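Local coordinates for protein alpha-1,2-mannosidase (Bacteroides thetaiotaomicron, PDB 2WW2) that hydrolyses alpha-1,2-linked mannosides with inversion of configuration, as a calcium-dependent family 92 glycoside hydrolase of a human gut symbiont, at residues A[377-382]-A[514-519]; A[143-148]-A[229-234]; A[285-290]-A[638-643]; A[458-463]-A[648-653]; A[545-550]-A[588-593]. All coordinates share one frame; numbering follows the deposited sequence.

Interaction 1 (A[377-382]-A[514-519])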
# COMPACT_ATOMS: atom_id res chain seq x y z
N GLY A 377 7.68 -0.60 -33.94
CA GLY A 377 7.15 -1.68 -33.09
C GLY A 377 6.83 -1.15 -31.70
O GLY A 377 7.72 -0.90 -30.92
N CYS A 378 5.55 -0.97 -31.38
CA CYS A 378 5.18 -0.37 -30.09
C CYS A 378 3.69 -0.58 -29.83
O CYS A 378 2.88 -0.39 -30.74
CB CYS A 378 5.49 1.13 -30.13
SG CYS A 378 5.27 2.00 -28.57
N MET A 379 3.35 -0.98 -28.61
CA MET A 379 1.94 -1.17 -28.19
C MET A 379 1.23 -2.27 -29.00
O MET A 379 1.87 -3.13 -29.58
CB MET A 379 1.13 0.14 -28.22
CG MET A 379 1.71 1.26 -27.33
SD MET A 379 2.45 0.63 -25.78
CE MET A 379 1.09 -0.13 -24.95
N ILE A 380 -0.10 -2.23 -28.99
CA ILE A 380 -0.89 -3.35 -29.48
C ILE A 380 -2.16 -2.87 -30.17
O ILE A 380 -2.47 -1.67 -30.19
CB ILE A 380 -1.32 -4.27 -28.29
CG1 ILE A 380 -2.28 -3.51 -27.36
CG2 ILE A 380 -0.09 -4.84 -27.52
CD1 ILE A 380 -2.79 -4.36 -26.20
N GLY A 381 -2.91 -3.82 -30.74
CA GLY A 381 -4.26 -3.53 -31.22
C GLY A 381 -4.34 -3.26 -32.72
O GLY A 381 -3.31 -3.22 -33.41
N ASN A 382 -5.57 -3.07 -33.21
CA ASN A 382 -5.81 -2.73 -34.60
C ASN A 382 -6.65 -1.46 -34.63
O ASN A 382 -7.68 -1.36 -35.31
CB ASN A 382 -6.59 -3.87 -35.31
CG ASN A 382 -5.74 -5.13 -35.50
OD1 ASN A 382 -4.49 -5.08 -35.57
ND2 ASN A 382 -6.40 -6.25 -35.58
N PHE A 514 -1.21 -9.09 -19.80
CA PHE A 514 -1.71 -7.72 -19.83
C PHE A 514 -0.64 -6.75 -20.28
O PHE A 514 0.55 -7.05 -20.23
CB PHE A 514 -2.27 -7.31 -18.46
CG PHE A 514 -3.43 -8.16 -18.01
CD1 PHE A 514 -4.67 -8.05 -18.63
CD2 PHE A 514 -3.26 -9.09 -17.00
CE1 PHE A 514 -5.74 -8.86 -18.23
CE2 PHE A 514 -4.34 -9.90 -16.59
CZ PHE A 514 -5.56 -9.78 -17.20
N THR A 515 -1.11 -5.57 -20.71
CA THR A 515 -0.29 -4.51 -21.26
C THR A 515 -0.46 -3.28 -20.38
O THR A 515 -1.56 -2.77 -20.25
CB THR A 515 -0.81 -4.14 -22.68
OG1 THR A 515 -0.45 -5.18 -23.60
CG2 THR A 515 -0.25 -2.83 -23.17
N GLU A 516 0.61 -2.82 -19.74
CA GLU A 516 0.55 -1.54 -19.02
C GLU A 516 -0.53 -1.51 -17.94
O GLU A 516 -1.12 -0.47 -17.68
CB GLU A 516 0.28 -0.42 -20.01
CG GLU A 516 1.38 -0.28 -21.05
CD GLU A 516 2.43 0.67 -20.60
OE1 GLU A 516 2.17 1.89 -20.66
OE2 GLU A 516 3.51 0.20 -20.17
N GLY A 517 -0.79 -2.64 -17.31
CA GLY A 517 -1.95 -2.72 -16.43
C GLY A 517 -2.12 -4.14 -15.96
O GLY A 517 -1.29 -5.01 -16.26
N SER A 518 -3.19 -4.36 -15.20
CA SER A 518 -3.49 -5.65 -14.63
C SER A 518 -4.94 -5.94 -14.98
O SER A 518 -5.59 -5.15 -15.65
CB SER A 518 -3.33 -5.60 -13.11
OG SER A 518 -4.33 -4.74 -12.57
N SER A 519 -5.44 -7.09 -14.53
CA SER A 519 -6.83 -7.44 -14.77
C SER A 519 -7.78 -6.37 -14.21
O SER A 519 -8.87 -6.15 -14.73
CB SER A 519 -7.18 -8.80 -14.16
OG SER A 519 -8.52 -9.11 -14.49
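Two loops of the family 92 catalytic domain, an (alpha/alpha)6 barrel in this family, meet where M379 and I380 face T515 and E516; one loop runs into helix 383-393, the other into helix 519-522. M379 bends at chi2 and chi3, which swings its tip across to the second loop. Its terminal methyl CE lies 3.5 Å from T515 CG2 and 3.9 Å from E516 CG; the methionine and glutamate chains cross at about a right angle. I380 meets T515 tip to tip, with CD1 3.6 Å from T515 OG1. Its CG1 sits between the backbone N and the carbonyl carbon (chi1 65°), and this points the branch at the threonine. T515 divides its two arms: CG2 meets M379, and OG1 lies against the methyls of I380. That hydroxyl is hydrogen-bonded to E443, just ahead of helix 444-465, while W332 and W370 pack against M379. With no hydrogen bond between them, the loops meet here through van der Waals contact, mostly methyl and methylene, with the I380 methyl also resting on the T515 hydroxyl; T515 OG1 has its need met by E443, and the exposed E516 takes part through its aliphatic CG.

Interaction 2 (A[143-148]-A[229-234])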
# COMPACT_ATOMS: atom_id res chain seq x y z
N GLN A 143 30.21 36.82 -30.81
CA GLN A 143 28.85 36.47 -31.19
C GLN A 143 28.88 35.27 -32.14
O GLN A 143 29.42 35.37 -33.24
CB GLN A 143 28.21 37.65 -31.94
CG GLN A 143 28.21 38.98 -31.18
CD GLN A 143 27.63 40.12 -32.03
OE1 GLN A 143 27.35 39.93 -33.21
NE2 GLN A 143 27.47 41.32 -31.43
N TYR A 144 28.30 34.15 -31.72
CA TYR A 144 28.25 32.97 -32.58
C TYR A 144 26.86 32.39 -32.71
O TYR A 144 26.02 32.57 -31.85
CB TYR A 144 29.11 31.86 -32.00
CG TYR A 144 30.56 32.20 -31.78
CD1 TYR A 144 31.50 32.07 -32.80
CD2 TYR A 144 31.00 32.61 -30.53
CE1 TYR A 144 32.84 32.36 -32.58
CE2 TYR A 144 32.32 32.91 -30.30
CZ TYR A 144 33.24 32.78 -31.32
OH TYR A 144 34.55 33.07 -31.07
N VAL A 145 26.66 31.63 -33.78
CA VAL A 145 25.57 30.68 -33.83
C VAL A 145 26.20 29.35 -34.23
O VAL A 145 27.00 29.31 -35.17
CB VAL A 145 24.51 31.10 -34.87
CG1 VAL A 145 23.45 29.99 -35.05
CG2 VAL A 145 23.88 32.46 -34.48
N VAL A 146 25.84 28.28 -33.52
CA VAL A 146 26.27 26.94 -33.89
C VAL A 146 25.08 26.19 -34.45
O VAL A 146 23.98 26.21 -33.87
CB VAL A 146 26.82 26.15 -32.69
CG1 VAL A 146 27.04 24.66 -33.06
CG2 VAL A 146 28.11 26.79 -32.17
N VAL A 147 25.32 25.51 -35.57
CA VAL A 147 24.34 24.64 -36.18
C VAL A 147 24.82 23.20 -35.97
O VAL A 147 25.98 22.87 -36.24
CB VAL A 147 24.18 24.93 -37.68
CG1 VAL A 147 23.23 23.95 -38.31
CG2 VAL A 147 23.65 26.38 -37.91
N ASP A 148 23.94 22.36 -35.45
CA ASP A 148 24.29 21.00 -35.06
C ASP A 148 23.38 20.11 -35.88
O ASP A 148 22.16 20.14 -35.73
CB ASP A 148 24.08 20.84 -33.54
CG ASP A 148 24.37 19.43 -33.03
OD1 ASP A 148 24.11 18.45 -33.77
OD2 ASP A 148 24.86 19.31 -31.88
N LEU A 229 20.08 39.86 -34.52
CA LEU A 229 20.27 38.92 -35.62
C LEU A 229 18.95 38.21 -35.86
O LEU A 229 18.30 37.77 -34.90
CB LEU A 229 21.32 37.87 -35.22
CG LEU A 229 21.64 36.78 -36.26
CD1 LEU A 229 22.45 37.38 -37.42
CD2 LEU A 229 22.40 35.64 -35.59
N THR A 230 18.54 38.10 -37.12
CA THR A 230 17.42 37.25 -37.47
C THR A 230 17.95 35.99 -38.15
O THR A 230 18.88 36.06 -38.95
CB THR A 230 16.45 37.96 -38.43
OG1 THR A 230 15.86 39.07 -37.76
CG2 THR A 230 15.34 37.01 -38.86
N ILE A 231 17.39 34.83 -37.80
CA ILE A 231 17.75 33.58 -38.46
C ILE A 231 16.45 33.02 -39.00
O ILE A 231 15.49 32.87 -38.26
CB ILE A 231 18.31 32.53 -37.48
CG1 ILE A 231 19.41 33.13 -36.60
CG2 ILE A 231 18.87 31.30 -38.26
CD1 ILE A 231 19.97 32.15 -35.55
N ARG A 232 16.43 32.71 -40.30
CA ARG A 232 15.24 32.15 -40.94
C ARG A 232 15.60 30.77 -41.37
O ARG A 232 16.67 30.57 -41.93
CB ARG A 232 14.85 32.96 -42.18
CG ARG A 232 14.55 34.42 -41.87
CD ARG A 232 14.28 35.26 -43.16
NE ARG A 232 14.20 36.65 -42.75
CZ ARG A 232 15.18 37.53 -42.91
NH1 ARG A 232 16.29 37.17 -43.54
NH2 ARG A 232 15.04 38.77 -42.45
N THR A 233 14.71 29.80 -41.13
CA THR A 233 15.02 28.41 -41.47
C THR A 233 13.78 27.62 -41.90
O THR A 233 12.66 27.92 -41.49
CB THR A 233 15.77 27.74 -40.28
OG1 THR A 233 16.25 26.44 -40.66
CG2 THR A 233 14.87 27.59 -39.05
N ALA A 234 13.98 26.64 -42.79
CA ALA A 234 12.92 25.70 -43.13
C ALA A 234 13.57 24.40 -43.56
O ALA A 234 14.76 24.37 -43.86
CB ALA A 234 12.01 26.25 -44.25
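V145 overlaps L229 with its CG2 methyl and I231 with both methyls, with no hydrogen bond between the two segments. The contact belongs to the beta-sandwich of the N-terminal domain, where strand 143-148 in one layer faces strand 229-236 in the other. The CA atoms of V145 and I231 are 9.5 Å apart, a spacing filled by side chains, and the two segments run in nearly the same direction. Each strand finds its hydrogen-bonded neighbours in its own layer: 80-86 and 216-221 flank the first, 130-136 and 182-188 the second.

CG2 of V145 does most of the touching, 3.7 Å from L229 CD2, the two side chains crossing obliquely. With CG1 of the valine anti to the backbone N (chi1 173°), CG2 takes the position beside that N and meets L229. I231 comes instead end-on, reaching across from strand 229-236 with CD1 at its tip, its chain extended beyond CG1 (chi2 178°). F188 of strand 182-188 packs against both V145 and I231, and I82 and F221 also pack on V145. R232, which takes no part here, pairs in a salt bridge with E187 of the neighbouring strand 182-188. Within the interior the isoleucine tip is shared evenly by the valine fork: I231 CD1 is 4.1 Å from V145 CG1 and 4.1 Å from V145 CG2.

Interaction 3 (A[285-290]-A[638-643])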
# COMPACT_ATOMS: atom_id res chain seq x y z
N ARG A 285 -6.99 27.93 -18.35
CA ARG A 285 -5.61 27.50 -18.68
C ARG A 285 -5.51 25.99 -18.85
O ARG A 285 -4.86 25.50 -19.77
CB ARG A 285 -4.62 28.00 -17.62
CG ARG A 285 -4.49 29.53 -17.68
CD ARG A 285 -3.40 30.02 -16.78
NE ARG A 285 -3.58 29.58 -15.41
CZ ARG A 285 -3.84 30.39 -14.39
NH1 ARG A 285 -3.96 31.70 -14.60
NH2 ARG A 285 -3.99 29.88 -13.17
N THR A 286 -6.17 25.25 -17.98
CA THR A 286 -6.08 23.78 -18.06
C THR A 286 -6.71 23.32 -19.36
O THR A 286 -6.11 22.57 -20.12
CB THR A 286 -6.76 23.12 -16.85
OG1 THR A 286 -6.19 23.64 -15.65
CG2 THR A 286 -6.54 21.59 -16.88
N PHE A 287 -7.92 23.82 -19.62
CA PHE A 287 -8.67 23.44 -20.82
C PHE A 287 -7.92 23.76 -22.13
O PHE A 287 -7.78 22.90 -23.00
CB PHE A 287 -10.03 24.17 -20.82
CG PHE A 287 -10.92 23.81 -21.97
CD1 PHE A 287 -11.60 22.58 -21.99
CD2 PHE A 287 -11.09 24.68 -23.04
CE1 PHE A 287 -12.43 22.25 -23.06
CE2 PHE A 287 -11.92 24.36 -24.11
CZ PHE A 287 -12.59 23.14 -24.12
N TYR A 288 -7.47 25.00 -22.28
CA TYR A 288 -6.81 25.37 -23.53
C TYR A 288 -5.42 24.78 -23.67
O TYR A 288 -4.99 24.51 -24.78
CB TYR A 288 -6.85 26.91 -23.74
CG TYR A 288 -8.26 27.30 -24.13
CD1 TYR A 288 -8.77 26.90 -25.37
CD2 TYR A 288 -9.09 28.00 -23.26
CE1 TYR A 288 -10.08 27.20 -25.74
CE2 TYR A 288 -10.40 28.31 -23.62
CZ TYR A 288 -10.88 27.90 -24.87
OH TYR A 288 -12.18 28.19 -25.25
N SER A 289 -4.73 24.58 -22.56
CA SER A 289 -3.45 23.84 -22.62
C SER A 289 -3.67 22.41 -23.10
O SER A 289 -2.93 21.93 -23.97
CB SER A 289 -2.78 23.84 -21.25
OG SER A 289 -2.45 25.18 -20.85
N CYS A 290 -4.67 21.72 -22.55
CA CYS A 290 -4.99 20.37 -23.02
C CYS A 290 -5.39 20.38 -24.49
O CYS A 290 -5.02 19.47 -25.24
CB CYS A 290 -6.11 19.73 -22.17
SG CYS A 290 -5.59 19.32 -20.50
N SER A 638 -14.41 15.95 -21.56
CA SER A 638 -15.09 15.91 -20.26
C SER A 638 -15.51 17.30 -19.78
O SER A 638 -16.60 17.46 -19.22
CB SER A 638 -14.24 15.19 -19.20
OG SER A 638 -14.11 13.82 -19.55
N ALA A 639 -14.66 18.30 -19.99
CA ALA A 639 -15.04 19.69 -19.67
C ALA A 639 -16.24 20.19 -20.48
O ALA A 639 -17.05 20.98 -19.99
CB ALA A 639 -13.85 20.64 -19.89
N MET A 640 -16.34 19.76 -21.73
CA MET A 640 -17.48 20.13 -22.57
C MET A 640 -18.75 19.43 -22.09
O MET A 640 -19.86 19.91 -22.34
CB MET A 640 -17.20 19.77 -24.05
CG MET A 640 -16.13 20.65 -24.73
SD MET A 640 -16.07 20.43 -26.53
CE MET A 640 -15.72 18.68 -26.73
N GLY A 641 -18.61 18.28 -21.46
CA GLY A 641 -19.80 17.62 -20.93
C GLY A 641 -20.14 16.25 -21.49
O GLY A 641 -21.16 15.66 -21.09
N PHE A 642 -19.30 15.73 -22.39
CA PHE A 642 -19.63 14.46 -23.09
C PHE A 642 -18.37 13.80 -23.63
O PHE A 642 -17.36 14.46 -23.80
CB PHE A 642 -20.67 14.68 -24.21
CG PHE A 642 -20.31 15.78 -25.18
CD1 PHE A 642 -19.49 15.53 -26.28
CD2 PHE A 642 -20.78 17.07 -24.98
CE1 PHE A 642 -19.14 16.54 -27.15
CE2 PHE A 642 -20.44 18.11 -25.85
CZ PHE A 642 -19.62 17.85 -26.94
N TYR A 643 -18.43 12.49 -23.87
CA TYR A 643 -17.23 11.72 -24.19
C TYR A 643 -17.54 10.55 -25.10
O TYR A 643 -18.57 9.89 -24.92
CB TYR A 643 -16.62 11.19 -22.88
CG TYR A 643 -15.30 10.49 -23.04
CD1 TYR A 643 -14.11 11.22 -23.06
CD2 TYR A 643 -15.22 9.11 -23.17
CE1 TYR A 643 -12.87 10.58 -23.19
CE2 TYR A 643 -13.98 8.47 -23.32
CZ TYR A 643 -12.82 9.21 -23.33
OH TYR A 643 -11.59 8.58 -23.48
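R285 O is gripped by two donors of one residue, in the same helix that sends F287 across to A639: S289 OG donates to it at 2.7 Å and S289 N at 2.9 Å. The two reach the carbonyl from opposite faces of its plane, the hydroxyl tilted 30° out of it; S289 OG also bonds to N12 N. The contact itself is apolar. F287 extends its ring with CG anti to the backbone N (chi1 -177°), and CD1 comes 3.6 Å from A639 CB. The same methyl lies 3.8 Å from F287 CE1, approaching the ring obliquely; M640 CG is more distant, 4.4 Å from F287 CE1. Within the helix, F287 CD2 stands 3.6 Å above the centre of the Y288 ring, while Y288 CD2 lies in plane at the F287 edge, an arrangement that probably restrains both rings; F7 also stacks on Y288. All three touching residues are buried. The small alanine probably allows helix 281-294 to come close to the last turn of helix 632-640, the CA atoms of F287 and A639 lying 7.5 Å apart, before G641 with its positive phi leads the chain into strand 642-643. V274 of strand 274-277 packs against both F287 and M640, and V636 of helix 632-640 against F287.

Interaction 4 (A[458-463]-A[648-653])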
# COMPACT_ATOMS: atom_id res chain seq x y z
N ILE A 458 -15.07 -3.43 -37.63
CA ILE A 458 -15.11 -3.93 -39.00
C ILE A 458 -16.50 -4.44 -39.35
O ILE A 458 -16.99 -4.24 -40.48
CB ILE A 458 -14.04 -5.02 -39.27
CG1 ILE A 458 -12.65 -4.38 -39.19
CG2 ILE A 458 -14.27 -5.71 -40.64
CD1 ILE A 458 -11.50 -5.43 -39.12
N ALA A 459 -17.16 -5.09 -38.39
CA ALA A 459 -18.53 -5.57 -38.63
C ALA A 459 -19.45 -4.37 -38.92
O ALA A 459 -20.28 -4.41 -39.84
CB ALA A 459 -19.04 -6.35 -37.44
N ARG A 460 -19.32 -3.33 -38.11
CA ARG A 460 -20.14 -2.14 -38.29
C ARG A 460 -19.92 -1.56 -39.68
O ARG A 460 -20.88 -1.16 -40.34
CB ARG A 460 -19.77 -1.10 -37.23
CG ARG A 460 -20.26 -1.46 -35.82
CD ARG A 460 -21.65 -0.87 -35.63
NE ARG A 460 -21.50 0.57 -35.68
CZ ARG A 460 -22.45 1.46 -35.95
NH1 ARG A 460 -23.71 1.07 -36.23
NH2 ARG A 460 -22.12 2.75 -35.94
N PHE A 461 -18.65 -1.46 -40.07
CA PHE A 461 -18.27 -0.90 -41.37
C PHE A 461 -18.85 -1.72 -42.49
O PHE A 461 -19.52 -1.16 -43.38
CB PHE A 461 -16.73 -0.79 -41.49
CG PHE A 461 -16.27 -0.01 -42.69
CD1 PHE A 461 -16.37 1.38 -42.73
CD2 PHE A 461 -15.70 -0.67 -43.79
CE1 PHE A 461 -15.94 2.09 -43.84
CE2 PHE A 461 -15.26 0.04 -44.89
CZ PHE A 461 -15.39 1.42 -44.93
N ALA A 462 -18.64 -3.03 -42.46
CA ALA A 462 -19.16 -3.90 -43.52
C ALA A 462 -20.68 -3.78 -43.59
O ALA A 462 -21.25 -3.71 -44.68
CB ALA A 462 -18.77 -5.34 -43.28
N GLU A 463 -21.34 -3.77 -42.43
CA GLU A 463 -22.81 -3.71 -42.42
C GLU A 463 -23.30 -2.44 -43.11
O GLU A 463 -24.27 -2.48 -43.88
CB GLU A 463 -23.34 -3.77 -40.97
CG GLU A 463 -24.84 -3.96 -40.92
CD GLU A 463 -25.35 -4.33 -39.55
OE1 GLU A 463 -25.02 -3.62 -38.59
OE2 GLU A 463 -26.09 -5.34 -39.45
N GLY A 648 -16.57 4.62 -33.32
CA GLY A 648 -17.14 3.66 -34.26
C GLY A 648 -18.64 3.65 -34.08
O GLY A 648 -19.38 3.26 -34.96
N MET A 649 -19.09 4.11 -32.91
CA MET A 649 -20.51 4.39 -32.68
C MET A 649 -20.65 5.90 -32.52
O MET A 649 -20.06 6.47 -31.60
CB MET A 649 -21.00 3.69 -31.40
CG MET A 649 -22.45 3.98 -31.01
SD MET A 649 -23.67 3.49 -32.25
CE MET A 649 -23.18 1.81 -32.65
N PRO A 650 -21.42 6.55 -33.40
CA PRO A 650 -21.42 8.02 -33.39
C PRO A 650 -22.30 8.60 -32.25
O PRO A 650 -23.33 9.22 -32.51
CB PRO A 650 -21.95 8.39 -34.79
CG PRO A 650 -22.79 7.19 -35.22
CD PRO A 650 -22.07 5.99 -34.60
N GLU A 651 -21.85 8.38 -31.01
CA GLU A 651 -22.58 8.75 -29.79
C GLU A 651 -21.56 9.28 -28.81
O GLU A 651 -20.44 8.76 -28.76
CB GLU A 651 -23.14 7.51 -29.07
CG GLU A 651 -24.50 7.08 -29.46
CD GLU A 651 -24.92 5.80 -28.79
OE1 GLU A 651 -24.21 5.24 -27.90
OE2 GLU A 651 -25.99 5.33 -29.18
N TYR A 652 -21.96 10.24 -27.98
CA TYR A 652 -21.10 10.70 -26.90
C TYR A 652 -21.87 10.61 -25.59
O TYR A 652 -22.95 11.22 -25.46
CB TYR A 652 -20.67 12.16 -27.16
CG TYR A 652 -20.02 12.39 -28.51
CD1 TYR A 652 -18.64 12.42 -28.64
CD2 TYR A 652 -20.80 12.57 -29.65
CE1 TYR A 652 -18.04 12.64 -29.86
CE2 TYR A 652 -20.21 12.78 -30.88
CZ TYR A 652 -18.83 12.82 -30.97
OH TYR A 652 -18.25 13.02 -32.19
N ALA A 653 -21.35 9.86 -24.61
CA ALA A 653 -22.00 9.74 -23.32
C ALA A 653 -21.87 11.06 -22.56
O ALA A 653 -20.82 11.69 -22.56
CB ALA A 653 -21.41 8.57 -22.50
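A methionine methyl sits squarely over an arginine guanidinium: M649 CE is 3.4 Å above the plane of the R460 group, over its centre. The edge of the same group binds a carbonyl. R460 NH2 donates to G648 O at 3.0 Å in a nearly straight bond (N-H...O 166°), with the donor in the carbonyl plane and the oxygen only 7° out of the guanidinium plane. R460 NE adds a weak bond to that oxygen at 3.5 Å; one good and one weak donor thus share the carbonyl, which should limit rotation of the flat group. P650 CD approaches R460 NH2 obliquely at 3.5 Å. Bends at chi2 and chi3 in both R460 and M649 bring the two chains together at about a right angle. The arginine stands on helix 444-465 of the (alpha/alpha)6 barrel and reaches the loop ahead of strand 651-654. Replacing R460 with an alanine would probably cost the G648 carbonyl both arginine donors and open a gap beside the M649 methyl. G648 has backbone angles at which a CB would jam against the preceding carbonyl oxygen, and its N is bonded to D390 on helix 383-393. M393 of that helix packs against both R460 and P650. P650 is the centre of an inverse gamma turn, closed by E651 N donating to M649 O at 2.7 Å.

Interaction 5 (A[545-550]-A[588-593])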
# COMPACT_ATOMS: atom_id res chain seq x y z
N ALA A 545 -21.36 -1.59 -8.34
CA ALA A 545 -20.58 -1.79 -7.12
C ALA A 545 -19.10 -1.83 -7.42
O ALA A 545 -18.29 -1.30 -6.68
CB ALA A 545 -21.01 -3.07 -6.42
N ARG A 546 -18.74 -2.46 -8.53
CA ARG A 546 -17.34 -2.56 -8.90
C ARG A 546 -16.77 -1.23 -9.38
O ARG A 546 -15.59 -0.94 -9.14
CB ARG A 546 -17.16 -3.67 -9.92
CG ARG A 546 -17.54 -4.99 -9.29
CD ARG A 546 -17.40 -6.13 -10.26
NE ARG A 546 -16.03 -6.28 -10.74
CZ ARG A 546 -15.60 -7.37 -11.37
NH1 ARG A 546 -16.43 -8.39 -11.56
NH2 ARG A 546 -14.34 -7.44 -11.80
N LEU A 547 -17.60 -0.42 -10.04
CA LEU A 547 -17.19 0.92 -10.41
C LEU A 547 -17.00 1.73 -9.15
O LEU A 547 -16.00 2.46 -9.00
CB LEU A 547 -18.25 1.59 -11.29
CG LEU A 547 -18.31 1.13 -12.74
CD1 LEU A 547 -19.55 1.74 -13.38
CD2 LEU A 547 -17.05 1.55 -13.49
N ASP A 548 -17.94 1.59 -8.22
CA ASP A 548 -17.85 2.27 -6.95
C ASP A 548 -16.56 1.89 -6.21
O ASP A 548 -15.95 2.73 -5.56
CB ASP A 548 -19.08 1.98 -6.08
CG ASP A 548 -20.34 2.70 -6.56
OD1 ASP A 548 -20.26 3.58 -7.44
OD2 ASP A 548 -21.42 2.37 -6.03
N SER A 549 -16.14 0.63 -6.33
CA SER A 549 -14.91 0.17 -5.67
C SER A 549 -13.65 0.72 -6.34
O SER A 549 -12.53 0.47 -5.88
CB SER A 549 -14.87 -1.36 -5.60
OG SER A 549 -14.51 -1.94 -6.85
N MET A 550 -13.83 1.46 -7.43
CA MET A 550 -12.70 2.12 -8.05
C MET A 550 -12.60 3.57 -7.63
O MET A 550 -11.50 4.09 -7.44
CB MET A 550 -12.79 2.05 -9.57
CG MET A 550 -12.19 0.81 -10.18
SD MET A 550 -11.95 1.06 -11.95
CE MET A 550 -10.64 -0.12 -12.31
N GLN A 588 -9.93 4.58 -19.20
CA GLN A 588 -10.19 6.00 -19.49
C GLN A 588 -11.70 6.31 -19.62
O GLN A 588 -12.16 7.38 -19.25
CB GLN A 588 -9.47 6.45 -20.77
CG GLN A 588 -7.98 6.67 -20.57
CD GLN A 588 -7.24 7.00 -21.87
OE1 GLN A 588 -7.86 7.19 -22.93
NE2 GLN A 588 -5.91 7.07 -21.80
N HIS A 589 -12.46 5.37 -20.16
CA HIS A 589 -13.90 5.54 -20.37
C HIS A 589 -14.73 5.16 -19.15
O HIS A 589 -15.94 5.40 -19.12
CB HIS A 589 -14.35 4.65 -21.53
CG HIS A 589 -14.36 3.20 -21.17
ND1 HIS A 589 -13.21 2.46 -20.98
CD2 HIS A 589 -15.39 2.35 -20.93
CE1 HIS A 589 -13.53 1.22 -20.65
NE2 HIS A 589 -14.85 1.13 -20.60
N ALA A 590 -14.11 4.56 -18.13
CA ALA A 590 -14.90 3.83 -17.13
C ALA A 590 -15.83 4.71 -16.29
O ALA A 590 -16.92 4.27 -15.91
CB ALA A 590 -13.99 2.98 -16.23
N ILE A 591 -15.42 5.93 -15.99
CA ILE A 591 -16.31 6.81 -15.22
C ILE A 591 -17.66 7.02 -15.92
O ILE A 591 -18.67 7.25 -15.25
CB ILE A 591 -15.67 8.18 -14.93
CG1 ILE A 591 -14.64 8.02 -13.83
CG2 ILE A 591 -16.74 9.15 -14.43
CD1 ILE A 591 -13.99 9.36 -13.40
N TYR A 592 -17.67 6.91 -17.24
CA TYR A 592 -18.91 7.15 -17.99
C TYR A 592 -19.82 5.94 -18.01
O TYR A 592 -20.94 6.03 -18.51
CB TYR A 592 -18.60 7.58 -19.44
CG TYR A 592 -18.08 9.01 -19.53
CD1 TYR A 592 -18.96 10.09 -19.62
CD2 TYR A 592 -16.71 9.26 -19.49
CE1 TYR A 592 -18.49 11.39 -19.68
CE2 TYR A 592 -16.22 10.58 -19.54
CZ TYR A 592 -17.13 11.63 -19.62
OH TYR A 592 -16.67 12.94 -19.69
N LEU A 593 -19.35 4.81 -17.48
CA LEU A 593 -20.14 3.57 -17.59
C LEU A 593 -21.42 3.62 -16.75
O LEU A 593 -22.38 2.91 -17.04
CB LEU A 593 -19.29 2.33 -17.24
CG LEU A 593 -18.22 1.97 -18.28
CD1 LEU A 593 -17.28 0.85 -17.77
CD2 LEU A 593 -18.88 1.54 -19.57
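Before the chain reaches A590 and L593, the two residues that receive L547 of helix 540-551, Q588 begins the segment, its carbonyl accepting from W634 NE1. H589 follows, its ring edge-to-face with that of F527, and its carbonyl oxygen accepts from Y592 N at 3.0 Å. A590 makes the first contact. L547 CD2 rests 3.6 Å from A590 O and 4.3 Å from A590 CB, so the leucine branch lies against backbone as much as methyl. The same A590 O takes L593 N at 2.9 Å, and these two i to i+3 bonds tighten a run that has helical backbone angles but not the regular helical bonds. I591 and Y592 turn away from the helix, toward H606, V610 and L607 of helix 600-613, with H589 O in the plane of the tyrosine ring at its edge. L593 comes back to the contact: its CB is 3.9 Å from L547 CD1, the two side chains crossing at about a right angle.

L547 thus straddles one turn, CD2 on A590 and CD1 on L593. Its CG lies beside the backbone N (chi1 -76°), which carries the fork out toward that turn. The next residue, D548, makes a salt bridge with K602 and packs on A22 of the second subunit. The oxygen of the buried A590 already accepts L593 N; across these two segments L547 is held by van der Waals contact, with no hydrogen bond to give direction.

Overall arrangement
Interaction 2 stands apart in the N-terminal beta-sandwich, its centre 38 to 52 Å from the centres of the other four, which all lie in the catalytic domain. There, interactions 3, 4 and 5 form a continuous group. Strands 642-643 and 651-654 are neighbours in one sheet, with Y643 O 2.8 Å from A653 N, and Y592 of interaction 5 reaches S638 of interaction 3, OH to OG 2.7 Å. Interaction 1 touches none of the others, coming within about 6 Å of interactions 4 and 5 at the nearest atoms. The E516 side chain is about 12 Å from a bound sodium ion. C290 of interaction 3 packs on Y622, one of the residues at a bound sodium ion.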